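Local coordinates for beta-ketoacyl-[acyl-carrier-protein] synthase FabY (Pseudomonas aeruginosa, PDB 4CW4), which catalyses the condensation of acetyl-CoA with malonyl-ACP to give the acetoacetyl-ACP primer that starts fatty acid synthesis, working as a homodimer, at residues A[229-232]-A[237-240]; A[239-244]-A[254-259]; A[186-191]-A[265-270]. All blocks are in the same frame, centred on the assembly; numbering follows the deposited sequence. Where two conformers were deposited one is given.

Interaction 1. Residues A[229-232]-A[237-240]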
loop_
_atom_site.group_PDB
_atom_site.type_symbol
_atom_site.label_atom_id
_atom_site.label_comp_id
_atom_site.label_asym_id
_atom_site.label_seq_id
_atom_site.Cartn_x
_atom_site.Cartn_y
_atom_site.Cartn_z
ATOM N N ILE A 229 -6.632 0.685 -1.631
ATOM C CA ILE A 229 -6.417 -0.475 -0.766
ATOM C C ILE A 229 -6.566 -1.818 -1.457
ATOM O O ILE A 229 -5.986 -2.791 -0.997
ATOM C CB ILE A 229 -7.257 -0.494 0.540
ATOM C CG1 ILE A 229 -8.759 -0.684 0.286
ATOM C CG2 ILE A 229 -6.967 0.753 1.366
ATOM C CD1 ILE A 229 -9.553 -0.856 1.607
ATOM N N MET A 230 -7.347 -1.895 -2.537
ATOM C CA MET A 230 -7.567 -3.192 -3.197
ATOM C C MET A 230 -6.492 -3.591 -4.202
ATOM O O MET A 230 -6.406 -4.768 -4.553
ATOM C CB MET A 230 -8.913 -3.231 -3.926
ATOM C CG MET A 230 -10.143 -2.926 -3.079
ATOM S SD MET A 230 -10.396 -4.041 -1.684
ATOM C CE MET A 230 -10.479 -5.581 -2.548
ATOM N N SER A 231 -5.668 -2.625 -4.622
ATOM C CA SER A 231 -4.973 -2.640 -5.919
ATOM C C SER A 231 -6.048 -2.412 -6.988
ATOM O O SER A 231 -7.244 -2.424 -6.681
ATOM C CB SER A 231 -4.210 -3.951 -6.184
ATOM O OG SER A 231 -3.336 -4.274 -5.106
ATOM N N GLN A 232 -5.646 -2.184 -8.233
ATOM C CA GLN A 232 -6.608 -2.043 -9.321
ATOM C C GLN A 232 -6.956 -3.449 -9.791
ATOM O O GLN A 232 -6.123 -4.128 -10.396
ATOM C CB GLN A 232 -6.059 -1.182 -10.464
ATOM C CG GLN A 232 -5.940 0.326 -10.128
ATOM C CD GLN A 232 -4.836 0.611 -9.130
ATOM O OE1 GLN A 232 -5.089 1.079 -8.019
ATOM N NE2 GLN A 232 -3.608 0.361 -9.531
ATOM N N GLY A 237 -5.839 -4.329 -14.872
ATOM C CA GLY A 237 -4.868 -4.416 -13.792
ATOM C C GLY A 237 -4.747 -5.832 -13.265
ATOM O O GLY A 237 -4.596 -6.801 -14.054
ATOM N N PHE A 238 -4.799 -5.975 -11.938
ATOM C CA PHE A 238 -4.595 -7.283 -11.312
ATOM C C PHE A 238 -5.735 -8.268 -11.611
ATOM O O PHE A 238 -5.568 -9.473 -11.414
ATOM C CB PHE A 238 -4.408 -7.191 -9.796
ATOM C CG PHE A 238 -3.015 -6.801 -9.336
ATOM C CD1 PHE A 238 -2.031 -6.388 -10.224
ATOM C CD2 PHE A 238 -2.702 -6.854 -7.989
ATOM C CE1 PHE A 238 -0.757 -6.025 -9.780
ATOM C CE2 PHE A 238 -1.427 -6.493 -7.542
ATOM C CZ PHE A 238 -0.457 -6.081 -8.439
ATOM N N GLY A 239 -6.890 -7.797 -12.065
ATOM C CA GLY A 239 -7.897 -8.742 -12.532
ATOM C C GLY A 239 -7.357 -9.542 -13.706
ATOM O O GLY A 239 -7.434 -10.771 -13.725
ATOM N N GLY A 240 -6.788 -8.849 -14.691
ATOM C CA GLY A 240 -6.188 -9.513 -15.843
ATOM C C GLY A 240 -5.029 -10.391 -15.422
ATOM O O GLY A 240 -4.839 -11.517 -15.912
#

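Interaction 2. Residues A[239-244]-A[254-259]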
loop_
_atom_site.group_PDB
_atom_site.type_symbol
_atom_site.label_atom_id
_atom_site.label_comp_id
_atom_site.label_asym_id
_atom_site.label_seq_id
_atom_site.Cartn_x
_atom_site.Cartn_y
_atom_site.Cartn_z
ATOM N N GLY A 239 -6.890 -7.797 -12.065
ATOM C CA GLY A 239 -7.897 -8.742 -12.532
ATOM C C GLY A 239 -7.357 -9.542 -13.706
ATOM O O GLY A 239 -7.434 -10.771 -13.725
ATOM N N GLY A 240 -6.788 -8.849 -14.691
ATOM C CA GLY A 240 -6.188 -9.513 -15.843
ATOM C C GLY A 240 -5.029 -10.391 -15.422
ATOM O O GLY A 240 -4.839 -11.517 -15.912
ATOM N N LEU A 241 -4.228 -9.891 -14.487
ATOM C CA LEU A 241 -3.100 -10.670 -13.992
ATOM C C LEU A 241 -3.561 -11.992 -13.411
ATOM O O LEU A 241 -2.977 -13.043 -13.697
ATOM C CB LEU A 241 -2.343 -9.894 -12.915
ATOM C CG LEU A 241 -1.156 -10.593 -12.221
ATOM C CD1 LEU A 241 -0.034 -10.814 -13.206
ATOM C CD2 LEU A 241 -0.660 -9.783 -11.023
ATOM N N MET A 242 -4.591 -11.947 -12.576
ATOM C CA MET A 242 -5.005 -13.133 -11.845
ATOM C C MET A 242 -6.020 -14.011 -12.565
ATOM O O MET A 242 -6.217 -15.150 -12.149
ATOM C CB MET A 242 -5.552 -12.729 -10.474
ATOM C CG MET A 242 -4.517 -11.989 -9.604
ATOM S SD MET A 242 -2.971 -12.892 -9.345
ATOM C CE MET A 242 -3.522 -14.200 -8.264
ATOM N N GLN A 243 -6.659 -13.501 -13.624
ATOM C CA GLN A 243 -7.747 -14.228 -14.283
ATOM C C GLN A 243 -7.461 -14.625 -15.715
ATOM O O GLN A 243 -8.139 -15.499 -16.227
ATOM C CB GLN A 243 -9.030 -13.390 -14.263
ATOM C CG GLN A 243 -9.501 -13.067 -12.870
ATOM C CD GLN A 243 -10.824 -12.339 -12.856
ATOM O OE1 GLN A 243 -11.215 -11.709 -13.845
ATOM N NE2 GLN A 243 -11.516 -12.406 -11.734
ATOM N N SER A 244 -6.488 -14.005 -16.373
ATOM C CA SER A 244 -6.302 -14.245 -17.816
ATOM C C SER A 244 -6.188 -15.735 -18.153
ATOM O O SER A 244 -6.904 -16.249 -19.040
ATOM C CB SER A 244 -5.070 -13.488 -18.338
ATOM O OG SER A 244 -5.369 -12.113 -18.488
ATOM N N LYS A 254 0.955 -5.066 -19.429
ATOM C CA LYS A 254 0.604 -3.908 -18.588
ATOM C C LYS A 254 -0.236 -4.250 -17.343
ATOM O O LYS A 254 -0.355 -3.437 -16.431
ATOM C CB LYS A 254 -0.118 -2.852 -19.427
ATOM C CG LYS A 254 0.784 -2.082 -20.379
ATOM C CD LYS A 254 -0.046 -1.140 -21.239
ATOM C CE LYS A 254 0.802 -0.316 -22.200
ATOM N NZ LYS A 254 -0.066 0.528 -23.077
ATOM N N GLN A 255 -0.803 -5.452 -17.284
ATOM C CA GLN A 255 -1.720 -5.783 -16.193
ATOM C C GLN A 255 -1.024 -5.757 -14.831
ATOM O O GLN A 255 -1.582 -5.245 -13.856
ATOM C CB GLN A 255 -2.390 -7.133 -16.464
ATOM C CG GLN A 255 -3.580 -6.986 -17.402
ATOM C CD GLN A 255 -3.860 -8.206 -18.233
ATOM O OE1 GLN A 255 -3.199 -9.240 -18.127
ATOM N NE2 GLN A 255 -4.846 -8.087 -19.094
ATOM N N LEU A 256 0.195 -6.292 -14.755
ATOM C CA LEU A 256 0.908 -6.293 -13.486
ATOM C C LEU A 256 1.300 -4.850 -13.072
ATOM O O LEU A 256 0.890 -4.403 -12.003
ATOM C CB LEU A 256 2.116 -7.256 -13.502
ATOM C CG LEU A 256 2.866 -7.363 -12.159
ATOM C CD1 LEU A 256 3.441 -8.762 -11.866
ATOM C CD2 LEU A 256 3.999 -6.385 -12.154
ATOM N N PRO A 257 2.063 -4.115 -13.913
ATOM C CA PRO A 257 2.490 -2.807 -13.395
ATOM C C PRO A 257 1.330 -1.852 -13.107
ATOM O O PRO A 257 1.387 -1.152 -12.085
ATOM C CB PRO A 257 3.443 -2.280 -14.478
ATOM C CG PRO A 257 3.131 -3.078 -15.696
ATOM C CD PRO A 257 2.687 -4.417 -15.212
ATOM N N LEU A 258 0.277 -1.870 -13.925
ATOM C CA LEU A 258 -0.806 -0.924 -13.718
ATOM C C LEU A 258 -1.754 -1.353 -12.586
ATOM O O LEU A 258 -2.596 -0.580 -12.147
ATOM C CB LEU A 258 -1.576 -0.675 -15.017
ATOM C CG LEU A 258 -0.768 -0.046 -16.160
ATOM C CD1 LEU A 258 -1.706 0.320 -17.321
ATOM C CD2 LEU A 258 0.008 1.167 -15.695
ATOM N N GLY A 259 -1.601 -2.572 -12.092
ATOM C CA GLY A 259 -2.395 -3.017 -10.966
ATOM C C GLY A 259 -1.886 -2.581 -9.607
ATOM O O GLY A 259 -2.673 -2.530 -8.662
HETATM O O HOH W 1 -4.905 -10.508 -20.909
#

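Interaction 3. Residues A[186-191]-A[265-270]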
loop_
_atom_site.group_PDB
_atom_site.type_symbol
_atom_site.label_atom_id
_atom_site.label_comp_id
_atom_site.label_asym_id
_atom_site.label_seq_id
_atom_site.Cartn_x
_atom_site.Cartn_y
_atom_site.Cartn_z
ATOM N N ARG A 186 -6.402 4.581 -22.853
ATOM C CA ARG A 186 -6.256 3.208 -23.337
ATOM C C ARG A 186 -5.426 2.346 -22.376
ATOM O O ARG A 186 -4.334 2.725 -21.948
ATOM C CB ARG A 186 -5.644 3.195 -24.744
ATOM C CG ARG A 186 -6.522 3.839 -25.804
ATOM C CD ARG A 186 -5.823 3.880 -27.163
ATOM N NE ARG A 186 -6.690 4.396 -28.225
ATOM C CZ ARG A 186 -7.050 5.672 -28.348
ATOM N NH1 ARG A 186 -6.633 6.576 -27.467
ATOM N NH2 ARG A 186 -7.839 6.044 -29.350
ATOM N N PHE A 187 -6.005 1.201 -22.036
ATOM C CA PHE A 187 -5.428 0.190 -21.154
ATOM C C PHE A 187 -5.264 0.568 -19.680
ATOM O O PHE A 187 -4.709 -0.206 -18.902
ATOM C CB PHE A 187 -4.113 -0.337 -21.720
ATOM C CG PHE A 187 -4.272 -1.064 -23.018
ATOM C CD1 PHE A 187 -4.959 -2.270 -23.074
ATOM C CD2 PHE A 187 -3.740 -0.547 -24.178
ATOM C CE1 PHE A 187 -5.103 -2.945 -24.273
ATOM C CE2 PHE A 187 -3.880 -1.211 -25.377
ATOM C CZ PHE A 187 -4.563 -2.408 -25.426
ATOM N N HIS A 188 -5.775 1.720 -19.278
ATOM C CA HIS A 188 -5.722 2.091 -17.872
ATOM C C HIS A 188 -6.877 1.488 -17.076
ATOM O O HIS A 188 -8.036 1.630 -17.474
ATOM C CB HIS A 188 -5.799 3.602 -17.742
ATOM C CG HIS A 188 -4.621 4.312 -18.307
ATOM N ND1 HIS A 188 -4.600 5.677 -18.485
ATOM C CD2 HIS A 188 -3.426 3.851 -18.749
ATOM C CE1 HIS A 188 -3.432 6.031 -18.994
ATOM N NE2 HIS A 188 -2.705 4.940 -19.172
ATOM N N PRO A 189 -6.578 0.857 -15.929
ATOM C CA PRO A 189 -7.658 0.527 -14.996
ATOM C C PRO A 189 -8.497 1.748 -14.613
ATOM O O PRO A 189 -7.999 2.899 -14.600
ATOM C CB PRO A 189 -6.919 0.009 -13.768
ATOM C CG PRO A 189 -5.623 -0.485 -14.277
ATOM C CD PRO A 189 -5.267 0.462 -15.388
ATOM N N ARG A 190 -9.758 1.499 -14.275
ATOM C CA ARG A 190 -10.695 2.575 -13.933
ATOM C C ARG A 190 -10.166 3.443 -12.789
ATOM O O ARG A 190 -10.314 4.657 -12.836
ATOM C CB ARG A 190 -12.054 1.987 -13.573
ATOM C CG ARG A 190 -13.116 3.035 -13.249
ATOM C CD ARG A 190 -14.482 2.394 -13.171
ATOM N NE ARG A 190 -15.524 3.338 -12.788
ATOM C CZ ARG A 190 -16.144 4.154 -13.634
ATOM N NH1 ARG A 190 -15.824 4.160 -14.920
ATOM N NH2 ARG A 190 -17.088 4.968 -13.194
ATOM N N GLY A 191 -9.517 2.837 -11.800
ATOM C CA GLY A 191 -8.980 3.614 -10.689
ATOM C C GLY A 191 -7.906 4.599 -11.118
ATOM O O GLY A 191 -7.750 5.648 -10.512
ATOM N N THR A 265 -0.839 7.147 -7.355
ATOM C CA THR A 265 0.207 8.100 -6.994
ATOM C C THR A 265 1.230 8.243 -8.128
ATOM O O THR A 265 1.570 9.350 -8.550
ATOM C CB THR A 265 0.955 7.569 -5.745
ATOM O OG1 THR A 265 -0.018 7.216 -4.757
ATOM C CG2 THR A 265 1.938 8.608 -5.218
ATOM N N ASP A 266 1.732 7.112 -8.611
ATOM C CA ASP A 266 2.759 7.128 -9.639
ATOM C C ASP A 266 2.285 7.848 -10.902
ATOM O O ASP A 266 3.050 8.555 -11.541
ATOM C CB ASP A 266 3.170 5.693 -10.001
ATOM C CG ASP A 266 3.718 4.904 -8.818
ATOM O OD1 ASP A 266 4.342 5.493 -7.909
ATOM O OD2 ASP A 266 3.506 3.667 -8.806
ATOM N N PHE A 267 1.024 7.652 -11.282
ATOM C CA PHE A 267 0.499 8.305 -12.479
ATOM C C PHE A 267 0.482 9.829 -12.317
ATOM O O PHE A 267 0.678 10.561 -13.270
ATOM C CB PHE A 267 -0.909 7.797 -12.810
ATOM C CG PHE A 267 -0.924 6.689 -13.823
ATOM C CD1 PHE A 267 0.009 5.671 -13.785
ATOM C CD2 PHE A 267 -1.868 6.675 -14.838
ATOM C CE1 PHE A 267 0.011 4.663 -14.717
ATOM C CE2 PHE A 267 -1.859 5.660 -15.800
ATOM C CZ PHE A 267 -0.913 4.656 -15.735
ATOM N N ILE A 268 0.243 10.316 -11.116
ATOM C CA ILE A 268 0.250 11.763 -10.911
ATOM C C ILE A 268 1.654 12.354 -11.093
ATOM O O ILE A 268 1.816 13.376 -11.757
ATOM C CB ILE A 268 -0.326 12.124 -9.539
ATOM C CG1 ILE A 268 -1.822 11.807 -9.509
ATOM C CG2 ILE A 268 -0.128 13.600 -9.205
ATOM C CD1 ILE A 268 -2.398 11.805 -8.121
ATOM N N ASN A 269 2.673 11.733 -10.507
ATOM C CA ASN A 269 4.042 12.197 -10.731
ATOM C C ASN A 269 4.446 12.154 -12.210
ATOM O O ASN A 269 5.043 13.097 -12.713
ATOM C CB ASN A 269 5.035 11.379 -9.910
ATOM C CG ASN A 269 4.864 11.585 -8.432
ATOM O OD1 ASN A 269 4.645 12.714 -7.968
ATOM N ND2 ASN A 269 4.977 10.500 -7.668
ATOM N N ALA A 270 4.104 11.054 -12.881
ATOM C CA ALA A 270 4.581 10.760 -14.225
ATOM C C ALA A 270 3.858 11.502 -15.330
ATOM O O ALA A 270 4.456 11.790 -16.359
ATOM C CB ALA A 270 4.490 9.285 -14.484
#

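Interaction 1. Residues A[229-232]-A[237-240]
The ring of Phe-238 lies against the side chain of Ser-231, its CD2 3.7 Å from Ser-231 CB, with the small serine methylene slanting onto the CD2-CE2 side of the ring. This is the short connection that leads from strand 222-225 into helix 238-243, within the N-terminal half of the thiolase-type ketosynthase fold. Phe-238 carries CG beside its own backbone N (chi1 -80°), which swings the ring back toward the loop residues instead of along the helix.

Gly-237 occupies the N-cap position. Having no CB, it lets the carbonyl of Gln-232 come in close, with Gln-232 O 3.6 Å from Gly-237 C. Gln-232 suits a buried loop because both ends of its amide have partners elsewhere in the chain: NE2 donates to the carbonyls of Phe-260 and Leu-258, and OE1 is hydrogen-bonded to Ser-228 OG. On the far side of the dimer interface, Phe-260 of the second subunit packs on Ile-229. An N-H in the first turn of a helix has no carbonyl of that helix to bind; here the loop supplies one, as Phe-238 N donates to Gln-232 O at 2.7 Å, entering almost in line with the C=O bond (166°).

Interaction 2. Residues A[239-244]-A[254-259]
Gln-255 presses its side chain against the backbone of Gly-240 and the start of Leu-241. CG lies beside the backbone N (chi1 -82°) and the chain runs out extended, laying the amide over the glycine: Gln-255 CD is 3.6 Å from Gly-240 CA. Glycine suits this place because its bare CA admits an amide so near the helix backbone. The amide makes no direct hydrogen bond to the facing helix. Its OE1 accepts from the backbone N of Ser-252, while NE2 donates to a water at 3.0 Å, and that water in turn donates to Ser-244 OG. The serine hydroxyl also donates to Gly-240 O at 2.7 Å, so this carbonyl takes both the N-H and the OH of Ser-244, one from each face of its plane.

Leu-241 loses almost as much surface to this contact as Gln-255 does. It and Leu-256 lie side by side pointing the same way, and Leu-241 CD1 comes 4.2 Å from Leu-256 CB, a single apolar contact beside the polar one.

Helix 239-243 and the weakly bonded helix 255-259 approach to 8.7 Å between axes and run at 135°, closer to antiparallel than parallel. Both belong to the excursion between strand 222-225 and helix 263-273, at the dimer interface: Tyr-325, on helix 319-327 of the second subunit, packs on Leu-256.

Interaction 3. Residues A[186-191]-A[265-270]
His-188 and Phe-267 form a T-shaped (edge-to-face) aromatic pair, and the direct contact between the two segments consists of this pair. Phe-267 offers its edge and His-188 its face: atom CE2 of Phe-267 stands 3.5 Å above the imidazole plane, over the centre of that ring. The approach is nearly even across the imidazole, with Phe-267 CE2 3.6 Å from both NE2 and CE1 of His-188, while the neighbouring Phe-267 CZ sits 3.9 Å from His-188 NE2. The planes meet at 76°, so the weakly positive C-H edge of the phenyl ring points into the pi cloud of the imidazole. The chi1 of Phe-267, -96° and well away from a staggered value, is the setting that puts its CE2 edge over the imidazole. The ring of Tyr-598 also meets that of His-188.

One hydrogen bond holds the histidine from outside the pair. His-188 ND1 is hydrogen-bonded to Tyr-183 OH, which would fix the rotation of the imidazole and so the face presented to Phe-267. Histidine suits this buried place, combining a flat aromatic face with a nitrogen for the tyrosine hydroxyl.

In the thiolase fold, helix 263-273 links the neighbouring parallel strands 222-225 and 278-283, and Phe-267 projects from it toward the loop leading into helix 190-204, where Pro-189 is the N-cap residue. Apolar packing surrounds the phenyl ring: Leu-192 and Val-196 of helix 190-204 and Leu-258 of helix 255-259 touch it, as does Ile-403 of the second subunit. A phenylalanine is long enough to span the gap, since the nearest CA atoms, those of His-188 and Phe-267, are 10.3 Å apart.

Along the chain, 186-191 comes first and waits until 265-270 for its partner, so interaction 3 closes a long loop that contains the other two. Within it, interaction 1 closes a short loop from 229-232 to 237-240, and interaction 2 takes over on the same helix, sharing Gly-239 and Gly-240, to close a second loop at 254-259. The two inner loops follow one another without nesting. They also meet directly, with Gln-232 N probably bonded to Gly-259 O. Leu-258 joins interaction 2 to interaction 3 by packing its CD1 against Phe-187 O. Together they tie helices 190-204, 238-243, 255-259 and 263-273 beside the dimer interface.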